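Long-range contacts in probable uracil-DNA glycosylase (Acanthamoeba polyphaga mimivirus, PDB 5X55), which is probably a viral member of the uracil-DNA glycosylase superfamily, an alpha/beta protein with a four-stranded parallel sheet at its core: residues Ile183-Leu188 / Gln249-Ile254; Val293-His298 / Ser317-Tyr322. All blocks are in the same frame, centred on the assembly; numbering follows the deposited sequence.

Contact 1 (Ile183-Leu188 / Gln249-Ile254); sequences IKVVIL and QGTFMI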
loop_
_atom_site.group_PDB
_atom_site.type_symbol
_atom_site.label_atom_id
_atom_site.label_comp_id
_atom_site.label_asym_id
_atom_site.label_seq_id
_atom_site.Cartn_x
_atom_site.Cartn_y
_atom_site.Cartn_z
ATOM N N ILE A 183 -0.362 -12.805 -4.346
ATOM C CA ILE A 183 -1.016 -11.546 -4.658
ATOM C C ILE A 183 -2.085 -11.779 -5.714
ATOM O O ILE A 183 -1.824 -12.394 -6.754
ATOM C CB ILE A 183 0.018 -10.518 -5.144
ATOM C CG1 ILE A 183 0.899 -10.076 -3.976
ATOM C CG2 ILE A 183 -0.669 -9.339 -5.814
ATOM C CD1 ILE A 183 2.255 -9.574 -4.399
ATOM N N LYS A 184 -3.296 -11.274 -5.458
ATOM C CA LYS A 184 -4.349 -11.222 -6.471
ATOM C C LYS A 184 -4.700 -9.812 -6.927
ATOM O O LYS A 184 -5.070 -9.632 -8.080
ATOM C CB LYS A 184 -5.622 -11.887 -5.954
ATOM C CG LYS A 184 -5.408 -13.291 -5.481
ATOM C CD LYS A 184 -6.303 -13.565 -4.297
ATOM C CE LYS A 184 -7.391 -14.540 -4.622
ATOM N NZ LYS A 184 -7.984 -15.079 -3.337
ATOM N N VAL A 185 -4.622 -8.828 -6.038
ATOM C CA VAL A 185 -5.020 -7.454 -6.302
ATOM C C VAL A 185 -3.951 -6.568 -5.694
ATOM O O VAL A 185 -3.479 -6.839 -4.584
ATOM C CB VAL A 185 -6.401 -7.126 -5.687
ATOM C CG1 VAL A 185 -6.840 -5.723 -6.067
ATOM C CG2 VAL A 185 -7.434 -8.151 -6.096
ATOM N N VAL A 186 -3.534 -5.542 -6.438
ATOM C CA VAL A 186 -2.556 -4.559 -5.980
ATOM C C VAL A 186 -3.288 -3.232 -5.869
ATOM O O VAL A 186 -3.803 -2.725 -6.875
ATOM C CB VAL A 186 -1.369 -4.440 -6.949
ATOM C CG1 VAL A 186 -0.407 -3.351 -6.465
ATOM C CG2 VAL A 186 -0.662 -5.791 -7.120
ATOM N N ILE A 187 -3.361 -2.684 -4.655
ATOM C CA ILE A 187 -3.974 -1.376 -4.406
ATOM C C ILE A 187 -2.887 -0.421 -3.916
ATOM O O ILE A 187 -2.420 -0.520 -2.772
ATOM C CB ILE A 187 -5.133 -1.448 -3.399
ATOM C CG1 ILE A 187 -6.076 -2.612 -3.737
ATOM C CG2 ILE A 187 -5.900 -0.108 -3.379
ATOM C CD1 ILE A 187 -7.390 -2.570 -3.004
ATOM N N LEU A 188 -2.515 0.531 -4.759
ATOM C CA LEU A 188 -1.483 1.497 -4.405
ATOM C C LEU A 188 -2.047 2.679 -3.627
ATOM O O LEU A 188 -3.039 3.293 -4.031
ATOM C CB LEU A 188 -0.794 1.999 -5.656
ATOM C CG LEU A 188 0.120 0.909 -6.185
ATOM C CD1 LEU A 188 0.301 1.133 -7.664
ATOM C CD2 LEU A 188 1.442 0.952 -5.425
ATOM N N GLN A 249 -6.064 -12.248 2.416
ATOM C CA GLN A 249 -6.700 -12.926 1.291
ATOM C C GLN A 249 -6.118 -12.519 -0.057
ATOM O O GLN A 249 -6.719 -12.816 -1.097
ATOM C CB GLN A 249 -8.211 -12.670 1.294
ATOM C CG GLN A 249 -8.958 -13.190 2.552
ATOM C CD GLN A 249 -10.420 -12.789 2.554
ATOM O OE1 GLN A 249 -11.234 -13.335 1.804
ATOM N NE2 GLN A 249 -10.752 -11.790 3.362
ATOM N N GLY A 250 -4.974 -11.848 -0.074
ATOM C CA GLY A 250 -4.297 -11.543 -1.312
ATOM C C GLY A 250 -4.467 -10.134 -1.845
ATOM O O GLY A 250 -4.125 -9.896 -3.007
ATOM N N THR A 251 -4.962 -9.193 -1.042
ATOM C CA THR A 251 -5.019 -7.794 -1.447
ATOM C C THR A 251 -3.698 -7.124 -1.055
ATOM O O THR A 251 -3.442 -6.878 0.130
ATOM C CB THR A 251 -6.219 -7.083 -0.824
ATOM O OG1 THR A 251 -7.363 -7.944 -0.876
ATOM C CG2 THR A 251 -6.535 -5.817 -1.623
ATOM N N PHE A 252 -2.868 -6.817 -2.054
ATOM C CA PHE A 252 -1.516 -6.285 -1.838
ATOM C C PHE A 252 -1.602 -4.763 -1.774
ATOM O O PHE A 252 -1.489 -4.064 -2.780
ATOM C CB PHE A 252 -0.589 -6.753 -2.956
ATOM C CG PHE A 252 0.877 -6.451 -2.738
ATOM C CD1 PHE A 252 1.609 -7.134 -1.775
ATOM C CD2 PHE A 252 1.537 -5.540 -3.549
ATOM C CE1 PHE A 252 2.963 -6.894 -1.597
ATOM C CE2 PHE A 252 2.900 -5.290 -3.376
ATOM C CZ PHE A 252 3.615 -5.972 -2.391
ATOM N N MET A 253 -1.794 -4.244 -0.575
ATOM C CA MET A 253 -2.078 -2.827 -0.368
ATOM C C MET A 253 -0.814 -2.180 0.165
ATOM O O MET A 253 -0.531 -2.255 1.360
ATOM C CB MET A 253 -3.243 -2.638 0.600
ATOM C CG MET A 253 -4.502 -3.438 0.245
ATOM S SD MET A 253 -5.874 -3.064 1.374
ATOM C CE MET A 253 -6.211 -1.368 0.860
ATOM N N ILE A 254 -0.065 -1.526 -0.720
ATOM C CA ILE A 254 1.168 -0.841 -0.358
ATOM C C ILE A 254 1.060 0.635 -0.735
ATOM O O ILE A 254 0.243 1.037 -1.567
ATOM C CB ILE A 254 2.395 -1.471 -1.047
ATOM C CG1 ILE A 254 2.217 -1.418 -2.566
ATOM C CG2 ILE A 254 2.609 -2.896 -0.592
ATOM C CD1 ILE A 254 3.489 -1.643 -3.338
#
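Ile183 and Ile254 enclose the ring of Phe252 from opposite faces. CD1 of Ile183 lies 3.8 Å from the ring centroid of Phe252, close to the ring normal, in a CH-pi contact. It sits toward the rim, nearest to CD1 of Phe252. On the other face lies CG2 of Ile254. Val186 fills the edge: its CG1 is near the ring plane, 4.1 Å from CD2 of Phe252. The ring reaches this slot because its CG is anti to the backbone N (chi1 -171°). Beyond it, CD2 of Leu188 packs alongside CG1 of Ile254 at 3.8 Å.

The other face of the sheet has its own fit. CG1 of Ile187 lies beside its backbone N (chi1 -47°), and CD1 leans back two residues along the neighbouring strand to meet CG2 of Thr251 at 3.6 Å. Met253 CG fits against Ile187 CB.

The backbones pair in parallel. Gly250 O takes two amides: Lys184 N at 2.9 Å, on a lone pair, and Val185 N, longer and tilted from the carbonyl plane. Phe252 N bonds to Val185 O at 2.6 Å, and Ile187 N to Phe252 O at 3.0 Å. The bent aliphatic chain of Lys184 runs over Gly250, with CD 3.3 Å from Gln249 O.

Gly250, with positive phi, ends helix 244-248 in a Schellman motif and leads into strand 251-255. That strand is at one edge of the sheet, and strand 185-189 pairs with strand 291-295 on its far side. Helices 173-177 and 273-286 cover the Phe252 face. Ile366 and Trp368 of the C-terminal segment cover Thr251.

Contact 2 (Val293-His298 / Ser317-Tyr322); sequences VAWGAH and SHPSPY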
loop_
_atom_site.group_PDB
_atom_site.type_symbol
_atom_site.label_atom_id
_atom_site.label_comp_id
_atom_site.label_asym_id
_atom_site.label_seq_id
_atom_site.Cartn_x
_atom_site.Cartn_y
_atom_site.Cartn_z
ATOM N N VAL A 293 -5.591 -1.754 -9.108
ATOM C CA VAL A 293 -6.614 -0.760 -8.806
ATOM C C VAL A 293 -5.921 0.586 -8.663
ATOM O O VAL A 293 -5.071 0.759 -7.779
ATOM C CB VAL A 293 -7.380 -1.126 -7.529
ATOM C CG1 VAL A 293 -8.382 -0.066 -7.209
ATOM C CG2 VAL A 293 -8.045 -2.457 -7.691
ATOM N N ALA A 294 -6.275 1.536 -9.535
ATOM C CA ALA A 294 -5.634 2.848 -9.583
ATOM C C ALA A 294 -6.625 3.909 -9.099
ATOM O O ALA A 294 -7.513 4.335 -9.843
ATOM C CB ALA A 294 -5.133 3.157 -10.994
ATOM N N TRP A 295 -6.468 4.340 -7.848
ATOM C CA TRP A 295 -7.295 5.393 -7.283
ATOM C C TRP A 295 -6.485 6.701 -7.271
ATOM O O TRP A 295 -5.565 6.868 -6.459
ATOM C CB TRP A 295 -7.758 5.000 -5.886
ATOM C CG TRP A 295 -8.732 3.825 -5.810
ATOM C CD1 TRP A 295 -9.614 3.398 -6.771
ATOM C CD2 TRP A 295 -8.915 2.947 -4.680
ATOM N NE1 TRP A 295 -10.336 2.308 -6.302
ATOM C CE2 TRP A 295 -9.922 2.017 -5.025
ATOM C CE3 TRP A 295 -8.323 2.867 -3.409
ATOM C CZ2 TRP A 295 -10.342 1.019 -4.155
ATOM C CZ3 TRP A 295 -8.754 1.867 -2.532
ATOM C CH2 TRP A 295 -9.748 0.955 -2.918
ATOM N N GLY A 296 -6.835 7.629 -8.166
ATOM C CA GLY A 296 -6.116 8.876 -8.295
ATOM C C GLY A 296 -5.047 8.834 -9.380
ATOM O O GLY A 296 -4.660 7.781 -9.899
ATOM N N ALA A 297 -4.554 10.027 -9.718
ATOM C CA ALA A 297 -3.682 10.184 -10.882
ATOM C C ALA A 297 -2.299 9.584 -10.649
ATOM O O ALA A 297 -1.710 8.986 -11.559
ATOM C CB ALA A 297 -3.573 11.667 -11.242
ATOM N N HIS A 298 -1.772 9.725 -9.437
ATOM C CA HIS A 298 -0.469 9.157 -9.107
ATOM C C HIS A 298 -0.462 7.626 -9.229
ATOM O O HIS A 298 0.426 7.038 -9.866
ATOM C CB HIS A 298 -0.082 9.590 -7.691
ATOM C CG HIS A 298 1.161 8.930 -7.203
ATOM N ND1 HIS A 298 2.413 9.303 -7.642
ATOM C CD2 HIS A 298 1.344 7.865 -6.388
ATOM C CE1 HIS A 298 3.320 8.517 -7.086
ATOM N NE2 HIS A 298 2.698 7.641 -6.318
ATOM N N SER A 317 -11.144 8.127 -9.717
ATOM C CA SER A 317 -10.565 9.126 -8.835
ATOM C C SER A 317 -10.326 8.533 -7.443
ATOM O O SER A 317 -10.804 7.447 -7.091
ATOM C CB SER A 317 -11.467 10.358 -8.726
ATOM O OG SER A 317 -12.507 10.152 -7.773
ATOM N N HIS A 318 -9.595 9.300 -6.641
ATOM C CA HIS A 318 -9.204 8.883 -5.306
ATOM C C HIS A 318 -10.380 8.998 -4.332
ATOM O O HIS A 318 -11.215 9.903 -4.457
ATOM C CB HIS A 318 -8.044 9.754 -4.829
ATOM C CG HIS A 318 -7.341 9.244 -3.605
ATOM N ND1 HIS A 318 -7.788 9.503 -2.328
ATOM C CD2 HIS A 318 -6.196 8.533 -3.464
ATOM C CE1 HIS A 318 -6.957 8.967 -1.452
ATOM N NE2 HIS A 318 -5.989 8.363 -2.114
ATOM N N PRO A 319 -10.452 8.107 -3.340
ATOM C CA PRO A 319 -11.574 8.138 -2.389
ATOM C C PRO A 319 -11.499 9.238 -1.356
ATOM O O PRO A 319 -12.428 9.350 -0.547
ATOM C CB PRO A 319 -11.480 6.769 -1.694
ATOM C CG PRO A 319 -10.050 6.423 -1.766
ATOM C CD PRO A 319 -9.620 6.906 -3.142
ATOM N N SER A 320 -10.428 10.027 -1.307
ATOM C CA SER A 320 -10.382 11.095 -0.323
ATOM C C SER A 320 -11.563 12.042 -0.541
ATOM O O SER A 320 -12.075 12.144 -1.658
ATOM C CB SER A 320 -9.069 11.859 -0.423
ATOM O OG SER A 320 -9.247 13.056 -1.160
ATOM N N PRO A 321 -12.043 12.718 0.512
ATOM C CA PRO A 321 -13.224 13.593 0.346
ATOM C C PRO A 321 -13.046 14.700 -0.687
ATOM O O PRO A 321 -14.048 15.194 -1.225
ATOM C CB PRO A 321 -13.449 14.174 1.756
ATOM C CG PRO A 321 -12.280 13.741 2.585
ATOM C CD PRO A 321 -11.710 12.510 1.931
ATOM N N TYR A 322 -11.814 15.095 -0.995
ATOM C CA TYR A 322 -11.608 16.141 -1.985
ATOM C C TYR A 322 -11.818 15.657 -3.416
ATOM O O TYR A 322 -12.000 16.485 -4.306
ATOM C CB TYR A 322 -10.210 16.753 -1.808
ATOM C CG TYR A 322 -10.154 17.736 -0.646
ATOM C CD1 TYR A 322 -11.271 18.466 -0.290
ATOM C CD2 TYR A 322 -9.004 17.921 0.099
ATOM C CE1 TYR A 322 -11.256 19.363 0.774
ATOM C CE2 TYR A 322 -8.965 18.831 1.172
ATOM C CZ TYR A 322 -10.100 19.544 1.503
ATOM O OH TYR A 322 -10.094 20.435 2.555
#
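Three backbone groups hydrogen-bond around Ser317 OG: it accepts from Phe345 N, and its one proton serves Ser323 O or Asn326 O, or is shared between them. The hydroxyl therefore ties the start of its loop to two later parts of the chain. Its CB points away from segment 293-298, which Ser317 meets through its backbone: Gly296 N lies 3.7 Å from Ser317 C, and Trp295 CA packs near Ser317 O. No hydrogen bond joins the two segments here.

Side chains carry the rest. CB of Trp295 touches CD of Pro319 at 3.8 Å, and the two side chains cross at about a right angle. The indole then leads away from the loop. Val293 CG1 lies over one of its faces, and Phe209, Phe345 and His350 meet it edge-to-face.

His318 approaches with the edge of its ring. CD2 lies 3.5 Å from Trp295 O, near the ring plane. CB of His318 also rests beside the backbone of Gly296, 4.1 Å from its CA. CG is anti to the backbone N (chi1 -167°), which turns the imidazole toward the residues that follow. CD of Pro319 lies over one face of the His318 ring. His318 ND1 accepts Ser320 N at 2.9 Å. The donor is tilted 19° from the ring plane. This bond helps fix the rotation of the ring. Next, Ser320 OG accepts Tyr322 N at 3.3 Å in an ST turn.

Gly296, with positive phi, takes the N-cap position of helix 297-303, at the C-terminal end of strand 291-295. The sequence His-Pro-Ser-Pro-Tyr corresponds to the His-Pro-Ser-Pro-Leu motif of family 1 uracil-DNA glycosylases. The loop is thus probably the counterpart of their leucine loop, with Tyr322 in the leucine position.

From the N terminus, helices and short strand 164-165 precede strand 185-189, the first of the parallel sheet. Contact 1 closes a long loop when strand 251-255, after helices 219-230 and 244-248, pairs beside it. The chain then passes through helix 273-286 to strand 291-295, on the other side of strand 185-189. Contact 2 closes a shorter loop containing helix 297-303 and strand 312-316. The two contacts are in series, neither nested nor crossed, with centres about 16 Å apart. They meet within the sheet: Val186 O is probably hydrogen-bonded to Val293 N at 3.0 Å, and Ile187 CG2 packs on Trp295 CZ3. Together they join the edge strand 251-255, the central strands and the loop after strand 312-316.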